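Local coordinates for protein putative glycoside hydrolase (PDB 4ONZ) that is a putative glycoside hydrolase, probably folded as a five-bladed beta-propeller, of unknown specific function, at residues E206-A211 with L230-Q235. Numbering follows the deposited sequence. Where two conformers were deposited one is given.
Sequences EHAIYA and LMKIIQ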
loop_
_atom_site.group_PDB
_atom_site.type_symbol
_atom_site.label_atom_id
_atom_site.label_comp_id
_atom_site.label_asym_id
_atom_site.label_seq_id
_atom_site.Cartn_x
_atom_site.Cartn_y
_atom_site.Cartn_z
ATOM N N GLU A 206 7.507 6.398 4.931
ATOM C CA GLU A 206 7.238 7.397 3.907
ATOM C C GLU A 206 8.497 8.207 3.547
ATOM O O GLU A 206 8.854 8.316 2.373
ATOM C CB GLU A 206 6.136 8.327 4.417
ATOM C CG GLU A 206 5.761 9.447 3.468
ATOM C CD GLU A 206 4.725 10.394 4.041
ATOM O OE1 GLU A 206 4.621 10.531 5.278
ATOM O OE2 GLU A 206 4.030 11.037 3.245
ATOM N N HIS A 207 9.164 8.776 4.554
ATOM C CA HIS A 207 10.375 9.577 4.344
ATOM C C HIS A 207 11.657 8.762 4.223
ATOM O O HIS A 207 12.703 9.291 3.850
ATOM C CB HIS A 207 10.541 10.607 5.456
ATOM C CG HIS A 207 9.447 11.618 5.492
ATOM N ND1 HIS A 207 9.531 12.831 4.842
ATOM C CD2 HIS A 207 8.231 11.590 6.085
ATOM C CE1 HIS A 207 8.415 13.511 5.044
ATOM N NE2 HIS A 207 7.608 12.777 5.791
ATOM N N ALA A 208 11.573 7.497 4.598
ATOM C CA ALA A 208 12.665 6.556 4.478
ATOM C C ALA A 208 12.021 5.188 4.514
ATOM O O ALA A 208 10.869 5.063 4.907
ATOM C CB ALA A 208 13.627 6.703 5.633
ATOM N N ILE A 209 12.755 4.168 4.102
ATOM C CA ILE A 209 12.267 2.808 4.203
ATOM C C ILE A 209 12.921 2.200 5.439
ATOM O O ILE A 209 14.149 2.102 5.525
ATOM C CB ILE A 209 12.611 1.953 2.975
ATOM C CG1 ILE A 209 12.028 2.560 1.691
ATOM C CG2 ILE A 209 12.133 0.512 3.175
ATOM C CD1 ILE A 209 10.523 2.567 1.594
ATOM N N TYR A 210 12.076 1.812 6.388
ATOM C CA TYR A 210 12.479 1.155 7.613
ATOM C C TYR A 210 11.982 -0.283 7.577
ATOM O O TYR A 210 11.390 -0.723 6.586
ATOM C CB TYR A 210 11.835 1.831 8.815
ATOM C CG TYR A 210 12.085 3.314 8.946
ATOM C CD1 TYR A 210 13.247 3.787 9.526
ATOM C CD2 TYR A 210 11.133 4.242 8.546
ATOM C CE1 TYR A 210 13.477 5.141 9.676
ATOM C CE2 TYR A 210 11.356 5.603 8.700
ATOM C CZ TYR A 210 12.532 6.043 9.272
ATOM O OH TYR A 210 12.779 7.398 9.432
ATOM N N ALA A 211 12.201 -0.999 8.676
ATOM C CA ALA A 211 11.755 -2.370 8.810
ATOM C C ALA A 211 11.199 -2.623 10.205
ATOM O O ALA A 211 11.434 -1.848 11.141
ATOM C CB ALA A 211 12.888 -3.332 8.509
ATOM N N LEU A 230 15.867 4.448 14.720
ATOM C CA LEU A 230 15.227 3.704 13.630
ATOM C C LEU A 230 16.243 3.520 12.515
ATOM O O LEU A 230 16.851 4.495 12.056
ATOM C CB LEU A 230 14.018 4.465 13.098
ATOM C CG LEU A 230 12.857 4.638 14.072
ATOM C CD1 LEU A 230 11.854 5.655 13.543
ATOM C CD2 LEU A 230 12.210 3.286 14.331
HETATM N N MSE A 231 16.415 2.280 12.065
HETATM C CA MSE A 231 17.373 1.979 11.015
HETATM C C MSE A 231 16.793 2.210 9.644
HETATM O O MSE A 231 15.832 1.544 9.251
HETATM C CB MSE A 231 17.785 0.515 11.112
HETATM C CG MSE A 231 18.820 0.216 10.034
HETATM SE SE MSE A 231 19.459 -1.628 10.206
HETATM C CE MSE A 231 17.862 -2.492 9.477
ATOM N N LYS A 232 17.390 3.134 8.891
ATOM C CA LYS A 232 16.932 3.429 7.532
ATOM C C LYS A 232 17.646 2.523 6.546
ATOM O O LYS A 232 18.875 2.418 6.565
ATOM C CB LYS A 232 17.209 4.882 7.156
ATOM C CG LYS A 232 16.485 5.893 8.013
ATOM C CD LYS A 232 16.882 7.309 7.649
ATOM C CE LYS A 232 16.133 8.290 8.528
ATOM N NZ LYS A 232 16.421 9.701 8.171
ATOM N N ILE A 233 16.868 1.876 5.686
ATOM C CA ILE A 233 17.396 1.006 4.650
ATOM C C ILE A 233 17.748 1.833 3.416
ATOM O O ILE A 233 18.812 1.650 2.839
ATOM C CB ILE A 233 16.397 -0.108 4.321
ATOM C CG1 ILE A 233 16.172 -0.939 5.594
ATOM C CG2 ILE A 233 16.931 -0.966 3.185
ATOM C CD1 ILE A 233 15.181 -2.067 5.439
ATOM N N ILE A 234 16.818 2.688 2.988
ATOM C CA ILE A 234 17.079 3.688 1.953
ATOM C C ILE A 234 16.375 4.975 2.345
ATOM O O ILE A 234 15.512 4.988 3.236
ATOM C CB ILE A 234 16.648 3.289 0.529
ATOM C CG1 ILE A 234 15.146 2.985 0.454
ATOM C CG2 ILE A 234 17.494 2.120 0.042
ATOM C CD1 ILE A 234 14.623 3.010 -0.963
ATOM N N GLN A 235 16.779 6.056 1.694
ATOM C CA GLN A 235 16.192 7.362 1.916
ATOM C C GLN A 235 16.234 8.143 0.606
ATOM O O GLN A 235 16.772 7.656 -0.393
ATOM C CB GLN A 235 16.880 8.085 3.080
ATOM C CG GLN A 235 18.385 8.181 2.980
ATOM C CD GLN A 235 19.004 8.493 4.327
ATOM O OE1 GLN A 235 19.610 7.627 4.946
ATOM N NE2 GLN A 235 18.799 9.710 4.814
HETATM O O HOH W 1 15.087 10.394 5.412
HETATM O O HOH W 2 14.113 -0.006 10.711
#
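Ile-209 meets the loop 230-235 through both its backbone polar atoms. Its N gives a hydrogen bond to Ile-234 O at 3.0 Å, the donor tilted 30° from the carbonyl plane; its O receives Ile-233 N at 2.7 Å, almost in line with the C=O bond. Beside these bonds the side chains of Ile-209 and Ile-234 run side by side in the same direction, and the CG1 atoms press to 3.4 Å, tighter than normal van der Waals contact. Ile-234 puts CG1 there by holding it between backbone N and carbonyl carbon (chi1 59°).

Tyr-210 carries the next part of the contact. Its CE1 is 3.5 Å from Leu-230 CB, with Leu-230 CD1 over one face, while Met-231 O sits at the ring edge, 3.4 Å from CD1. The extended Lys-232 chain runs alongside the ring, its CG also touching Ala-208 CB at 3.8 Å. One water links the Lys-232 ammonium to His-207 O, accepting from NZ and donating to the carbonyl; a second accepts from Ala-211 N and lies 2.7 Å from Met-231 O, to which it can donate.

Further out, Trp-204 of strand 200-204 stacks on the Tyr-210 ring, Tyr-203 touches Ile-209 and Ile-233, and Val-296 touches both Ile-233 and Ile-234. The loop thus lies where two consecutive blades meet, against strand 200-204 of one and 296-299 of the next. Both polar atoms of Ile-209 are satisfied while Ile-234 N stays buried with no partner, so two direct bonds and close aliphatic contact hold this seam, with no salt bridge between the segments.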